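Local coordinates for protein alcohol dehydrogenase (Escherichia coli, PDB 5VM2) that probably interconverts an alcohol and its carbonyl compound using NAD(H) or NADP(H), as a zinc-containing dehydrogenase of the medium-chain type whose substrate is unknown, at residues Tyr137-Leu150 against Ile301-Val315. Sequence-based numbering, arbitrary orientation.
Sequences YKLPDNMDTMEGTL and IEAISSGRFDVKSMV
The capped N-terminus of helix 145-163 meets the loop that follows helix 297-305, with Asp144 and Lys312 joined by a salt bridge at its solvent-facing edge. Asp144 and Glu147 form a capping box: Glu147 N gives a hydrogen bond to Asp144 OD1 (2.8 Å), and Asp144 N returns one to Glu147 OE2. That leaves Asp144 OD2 to take Lys312 NZ on its syn lone pair at 3.0 Å. Lys312 gets there because its chain turns at chi3 (-52°) and again at chi4, passing CE 3.9 Å from Glu147 CD; NZ then lies against Met146 CE. Two carboxylates near this ammonium probably favour its charged form. A water joins Glu147 to the backbone of Lys312, donating to Glu147 OE1 and accepting from Lys312 N.

The type I turn from Pro140 to Met143 lies on the end of helix 297-305. Asn142 grips Ser305 twice: OD1 accepts from Ser305 OG (2.8 Å), while ND2 donates to Ser305 O at 2.9 Å, the acceptor lying close to the plane of the Asn142 amide, with an N-H...O angle of 161°. Next to it Met143, extended as far as SD, puts CE 3.5 Å from Ser305 CB and also against Ile304 CG2. Pro140 CD rests on Ile301 CG2 (3.5 Å), and Ile301 CD1 reaches Tyr137 CB. At the far end, Leu150 CD1 packs on Val315 CG2 (3.6 Å).

In this two-domain dehydrogenase fold, 301-315 belongs to the return from edge strand 286-290 of the parallel Rossmann sheet to strand 315-320 of the other sheet, and the contact packs that return against the start of helix 145-163. Leu150 and Val315 both continue onto Val342 of strand 340-344, while Ile301 and Ile304 touch Val151. Arg86 from strand 86-89 donates to Met143 O.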
loop_
_atom_site.group_PDB
_atom_site.type_symbol
_atom_site.label_atom_id
_atom_site.label_comp_id
_atom_site.label_asym_id
_atom_site.label_seq_id
_atom_site.Cartn_x
_atom_site.Cartn_y
_atom_site.Cartn_z
ATOM N N TYR A 137 -14.875 -6.625 -0.433
ATOM C CA TYR A 137 -15.474 -5.750 -1.434
ATOM C C TYR A 137 -15.543 -6.471 -2.771
ATOM O O TYR A 137 -14.540 -7.015 -3.238
ATOM C CB TYR A 137 -14.676 -4.445 -1.579
ATOM C CG TYR A 137 -14.510 -3.694 -0.275
ATOM C CD1 TYR A 137 -13.505 -4.040 0.624
ATOM C CD2 TYR A 137 -15.366 -2.654 0.070
ATOM C CE1 TYR A 137 -13.356 -3.372 1.823
ATOM C CE2 TYR A 137 -15.220 -1.974 1.269
ATOM C CZ TYR A 137 -14.213 -2.340 2.140
ATOM O OH TYR A 137 -14.057 -1.675 3.336
ATOM N N LYS A 138 -16.721 -6.465 -3.383
ATOM C CA LYS A 138 -16.870 -7.114 -4.673
ATOM C C LYS A 138 -16.174 -6.292 -5.752
ATOM O O LYS A 138 -16.248 -5.061 -5.766
ATOM C CB LYS A 138 -18.348 -7.284 -5.008
ATOM C CG LYS A 138 -18.647 -7.359 -6.485
ATOM C CD LYS A 138 -18.411 -8.771 -6.976
ATOM C CE LYS A 138 -19.284 -9.137 -8.155
ATOM N NZ LYS A 138 -19.021 -10.538 -8.498
ATOM N N LEU A 139 -15.498 -6.979 -6.641
ATOM C CA LEU A 139 -14.841 -6.286 -7.737
ATOM C C LEU A 139 -15.828 -6.050 -8.878
ATOM O O LEU A 139 -16.651 -6.922 -9.178
ATOM C CB LEU A 139 -13.653 -7.096 -8.246
ATOM C CG LEU A 139 -12.623 -7.488 -7.191
ATOM C CD1 LEU A 139 -11.610 -8.461 -7.771
ATOM C CD2 LEU A 139 -11.935 -6.247 -6.641
ATOM N N PRO A 140 -15.775 -4.884 -9.522
ATOM C CA PRO A 140 -16.545 -4.692 -10.755
ATOM C C PRO A 140 -16.172 -5.749 -11.783
ATOM O O PRO A 140 -15.084 -6.329 -11.755
ATOM C CB PRO A 140 -16.136 -3.289 -11.219
ATOM C CG PRO A 140 -15.674 -2.595 -9.963
ATOM C CD PRO A 140 -15.048 -3.670 -9.119
ATOM N N ASP A 141 -17.104 -5.999 -12.703
ATOM C CA ASP A 141 -16.877 -7.027 -13.712
ATOM C C ASP A 141 -15.641 -6.732 -14.557
ATOM O O ASP A 141 -14.960 -7.664 -14.998
ATOM C CB ASP A 141 -18.113 -7.169 -14.597
ATOM C CG ASP A 141 -19.273 -7.829 -13.873
ATOM O OD1 ASP A 141 -19.089 -8.258 -12.711
ATOM O OD2 ASP A 141 -20.368 -7.918 -14.461
ATOM N N ASN A 142 -15.328 -5.458 -14.780
ATOM C CA ASN A 142 -14.195 -5.074 -15.614
ATOM C C ASN A 142 -12.891 -4.960 -14.830
ATOM O O ASN A 142 -11.920 -4.399 -15.347
ATOM C CB ASN A 142 -14.495 -3.756 -16.338
ATOM C CG ASN A 142 -14.316 -2.530 -15.450
ATOM O OD1 ASN A 142 -14.428 -2.601 -14.224
ATOM N ND2 ASN A 142 -14.033 -1.394 -16.076
ATOM N N MET A 143 -12.850 -5.476 -13.603
ATOM C CA MET A 143 -11.666 -5.425 -12.754
ATOM C C MET A 143 -11.300 -6.843 -12.336
ATOM O O MET A 143 -12.074 -7.503 -11.634
ATOM C CB MET A 143 -11.911 -4.548 -11.524
ATOM C CG MET A 143 -10.691 -4.366 -10.652
ATOM S SD MET A 143 -10.989 -3.282 -9.241
ATOM C CE MET A 143 -11.673 -1.861 -10.058
ATOM N N ASP A 144 -10.128 -7.310 -12.764
ATOM C CA ASP A 144 -9.737 -8.678 -12.462
ATOM C C ASP A 144 -9.147 -8.754 -11.056
ATOM O O ASP A 144 -8.964 -7.744 -10.367
ATOM C CB ASP A 144 -8.769 -9.214 -13.519
ATOM C CG ASP A 144 -7.521 -8.363 -13.671
ATOM O OD1 ASP A 144 -6.805 -8.157 -12.667
ATOM O OD2 ASP A 144 -7.244 -7.916 -14.804
ATOM N N THR A 145 -8.839 -9.976 -10.619
ATOM C CA THR A 145 -8.398 -10.159 -9.243
ATOM C C THR A 145 -6.980 -9.654 -9.010
ATOM O O THR A 145 -6.620 -9.380 -7.860
ATOM C CB THR A 145 -8.512 -11.631 -8.843
ATOM O OG1 THR A 145 -7.926 -12.450 -9.861
ATOM C CG2 THR A 145 -9.975 -12.014 -8.667
ATOM N N MET A 146 -6.166 -9.522 -10.060
ATOM C CA MET A 146 -4.868 -8.879 -9.874
ATOM C C MET A 146 -5.028 -7.385 -9.627
ATOM O O MET A 146 -4.320 -6.814 -8.791
ATOM C CB MET A 146 -3.958 -9.116 -11.075
ATOM C CG MET A 146 -2.551 -8.606 -10.826
ATOM S SD MET A 146 -1.482 -8.693 -12.260
ATOM C CE MET A 146 -2.195 -7.409 -13.289
ATOM N N GLU A 147 -5.938 -6.732 -10.357
ATOM C CA GLU A 147 -6.249 -5.337 -10.058
ATOM C C GLU A 147 -6.869 -5.202 -8.673
ATOM O O GLU A 147 -6.552 -4.265 -7.933
ATOM C CB GLU A 147 -7.189 -4.762 -11.116
ATOM C CG GLU A 147 -6.548 -4.508 -12.473
ATOM C CD GLU A 147 -7.560 -4.057 -13.517
ATOM O OE1 GLU A 147 -7.530 -2.873 -13.918
ATOM O OE2 GLU A 147 -8.386 -4.891 -13.937
ATOM N N GLY A 148 -7.761 -6.128 -8.310
ATOM C CA GLY A 148 -8.340 -6.096 -6.976
ATOM C C GLY A 148 -7.292 -6.187 -5.885
ATOM O O GLY A 148 -7.427 -5.574 -4.824
ATOM N N THR A 149 -6.231 -6.954 -6.136
ATOM C CA THR A 149 -5.130 -7.034 -5.186
ATOM C C THR A 149 -4.453 -5.682 -5.013
ATOM O O THR A 149 -4.088 -5.296 -3.895
ATOM C CB THR A 149 -4.124 -8.084 -5.660
ATOM O OG1 THR A 149 -4.779 -9.353 -5.761
ATOM C CG2 THR A 149 -2.962 -8.192 -4.692
ATOM N N LEU A 150 -4.294 -4.938 -6.107
ATOM C CA LEU A 150 -3.568 -3.681 -6.002
ATOM C C LEU A 150 -4.434 -2.526 -5.520
ATOM O O LEU A 150 -3.907 -1.429 -5.312
ATOM C CB LEU A 150 -2.944 -3.334 -7.352
ATOM C CG LEU A 150 -2.190 -4.517 -7.956
ATOM C CD1 LEU A 150 -2.159 -4.412 -9.467
ATOM C CD2 LEU A 150 -0.786 -4.600 -7.374
ATOM N N ILE A 301 -11.607 1.548 -5.604
ATOM C CA ILE A 301 -12.138 0.601 -6.584
ATOM C C ILE A 301 -12.826 1.352 -7.721
ATOM O O ILE A 301 -12.633 1.035 -8.902
ATOM C CB ILE A 301 -13.091 -0.394 -5.899
ATOM C CG1 ILE A 301 -12.310 -1.315 -4.958
ATOM C CG2 ILE A 301 -13.848 -1.211 -6.930
ATOM C CD1 ILE A 301 -13.193 -2.103 -4.004
ATOM N N GLU A 302 -13.650 2.351 -7.375
ATOM C CA GLU A 302 -14.271 3.212 -8.384
ATOM C C GLU A 302 -13.225 3.789 -9.331
ATOM O O GLU A 302 -13.374 3.737 -10.556
ATOM C CB GLU A 302 -15.018 4.372 -7.719
ATOM C CG GLU A 302 -16.351 4.085 -7.076
ATOM C CD GLU A 302 -16.909 5.332 -6.396
ATOM O OE1 GLU A 302 -16.826 6.424 -6.999
ATOM O OE2 GLU A 302 -17.409 5.233 -5.256
ATOM N N ALA A 303 -12.164 4.370 -8.764
ATOM C CA ALA A 303 -11.169 5.064 -9.571
ATOM C C ALA A 303 -10.461 4.107 -10.519
ATOM O O ALA A 303 -10.220 4.441 -11.686
ATOM C CB ALA A 303 -10.166 5.772 -8.663
ATOM N N ILE A 304 -10.131 2.905 -10.043
ATOM C CA ILE A 304 -9.460 1.935 -10.899
ATOM C C ILE A 304 -10.418 1.413 -11.968
ATOM O O ILE A 304 -10.068 1.324 -13.152
ATOM C CB ILE A 304 -8.869 0.797 -10.048
ATOM C CG1 ILE A 304 -7.752 1.346 -9.153
ATOM C CG2 ILE A 304 -8.354 -0.323 -10.947
ATOM C CD1 ILE A 304 -7.428 0.477 -7.954
ATOM N N SER A 305 -11.651 1.087 -11.572
ATOM C CA SER A 305 -12.614 0.541 -12.528
ATOM C C SER A 305 -12.879 1.507 -13.675
ATOM O O SER A 305 -13.064 1.084 -14.822
ATOM C CB SER A 305 -13.924 0.200 -11.823
ATOM O OG SER A 305 -14.857 -0.300 -12.759
ATOM N N SER A 306 -12.916 2.808 -13.381
ATOM C CA SER A 306 -13.188 3.813 -14.403
ATOM C C SER A 306 -12.061 3.935 -15.420
ATOM O O SER A 306 -12.266 4.527 -16.484
ATOM C CB SER A 306 -13.425 5.172 -13.743
ATOM O OG SER A 306 -12.206 5.703 -13.234
ATOM N N GLY A 307 -10.880 3.393 -15.122
ATOM C CA GLY A 307 -9.713 3.589 -15.953
ATOM C C GLY A 307 -8.891 4.810 -15.605
ATOM O O GLY A 307 -7.768 4.950 -16.110
ATOM N N ARG A 308 -9.412 5.700 -14.756
ATOM C CA ARG A 308 -8.666 6.898 -14.389
ATOM C C ARG A 308 -7.426 6.557 -13.573
ATOM O O ARG A 308 -6.402 7.241 -13.686
ATOM C CB ARG A 308 -9.566 7.856 -13.608
ATOM C CG ARG A 308 -8.965 9.231 -13.382
ATOM C CD ARG A 308 -10.020 10.234 -12.927
ATOM N NE ARG A 308 -10.971 10.556 -13.989
ATOM C CZ ARG A 308 -12.038 11.334 -13.824
ATOM N NH1 ARG A 308 -12.294 11.871 -12.636
ATOM N NH2 ARG A 308 -12.851 11.577 -14.843
ATOM N N PHE A 309 -7.498 5.508 -12.765
ATOM C CA PHE A 309 -6.413 5.063 -11.900
ATOM C C PHE A 309 -5.916 3.735 -12.468
ATOM O O PHE A 309 -6.662 2.751 -12.487
ATOM C CB PHE A 309 -6.932 4.923 -10.468
ATOM C CG PHE A 309 -5.866 4.931 -9.403
ATOM C CD1 PHE A 309 -5.957 5.813 -8.340
ATOM C CD2 PHE A 309 -4.812 4.026 -9.432
ATOM C CE1 PHE A 309 -5.001 5.819 -7.341
ATOM C CE2 PHE A 309 -3.852 4.027 -8.435
ATOM C CZ PHE A 309 -3.950 4.922 -7.386
ATOM N N ASP A 310 -4.668 3.712 -12.949
ATOM C CA ASP A 310 -4.101 2.552 -13.655
ATOM C C ASP A 310 -3.161 1.807 -12.711
ATOM O O ASP A 310 -2.045 2.261 -12.445
ATOM C CB ASP A 310 -3.380 3.007 -14.924
ATOM C CG ASP A 310 -2.796 1.845 -15.749
ATOM O OD1 ASP A 310 -2.790 0.681 -15.292
ATOM O OD2 ASP A 310 -2.325 2.111 -16.875
ATOM N N VAL A 311 -3.605 0.646 -12.220
ATOM C CA VAL A 311 -2.750 -0.211 -11.401
ATOM C C VAL A 311 -2.170 -1.388 -12.184
ATOM O O VAL A 311 -1.133 -1.936 -11.775
ATOM C CB VAL A 311 -3.498 -0.726 -10.149
ATOM C CG1 VAL A 311 -3.839 0.425 -9.222
ATOM C CG2 VAL A 311 -4.756 -1.502 -10.534
ATOM N N LYS A 312 -2.797 -1.786 -13.296
ATOM C CA LYS A 312 -2.300 -2.914 -14.076
ATOM C C LYS A 312 -0.946 -2.599 -14.697
ATOM O O LYS A 312 -0.058 -3.458 -14.733
ATOM C CB LYS A 312 -3.316 -3.285 -15.157
ATOM C CG LYS A 312 -2.800 -4.251 -16.210
ATOM C CD LYS A 312 -3.914 -4.678 -17.156
ATOM C CE LYS A 312 -5.123 -5.199 -16.390
ATOM N NZ LYS A 312 -4.775 -6.356 -15.515
ATOM N N SER A 313 -0.769 -1.370 -15.187
ATOM C CA SER A 313 0.494 -0.981 -15.797
ATOM C C SER A 313 1.646 -0.966 -14.803
ATOM O O SER A 313 2.807 -0.928 -15.221
ATOM C CB SER A 313 0.362 0.398 -16.445
ATOM O OG SER A 313 -0.480 0.353 -17.584
ATOM N N MET A 314 1.367 -0.985 -13.500
ATOM C CA MET A 314 2.450 -0.926 -12.530
ATOM C C MET A 314 3.084 -2.287 -12.275
ATOM O O MET A 314 4.242 -2.343 -11.845
ATOM C CB MET A 314 1.940 -0.319 -11.222
ATOM C CG MET A 314 1.356 1.071 -11.419
ATOM S SD MET A 314 0.707 1.790 -9.902
ATOM C CE MET A 314 2.132 1.601 -8.823
ATOM N N VAL A 315 2.372 -3.375 -12.563
ATOM C CA VAL A 315 2.884 -4.718 -12.299
ATOM C C VAL A 315 4.018 -5.006 -13.277
ATOM O O VAL A 315 3.798 -5.123 -14.486
ATOM C CB VAL A 315 1.780 -5.773 -12.405
ATOM C CG1 VAL A 315 2.343 -7.157 -12.112
ATOM C CG2 VAL A 315 0.660 -5.448 -11.440
HETATM O O HOH W 1 -5.605 -0.920 -13.832
#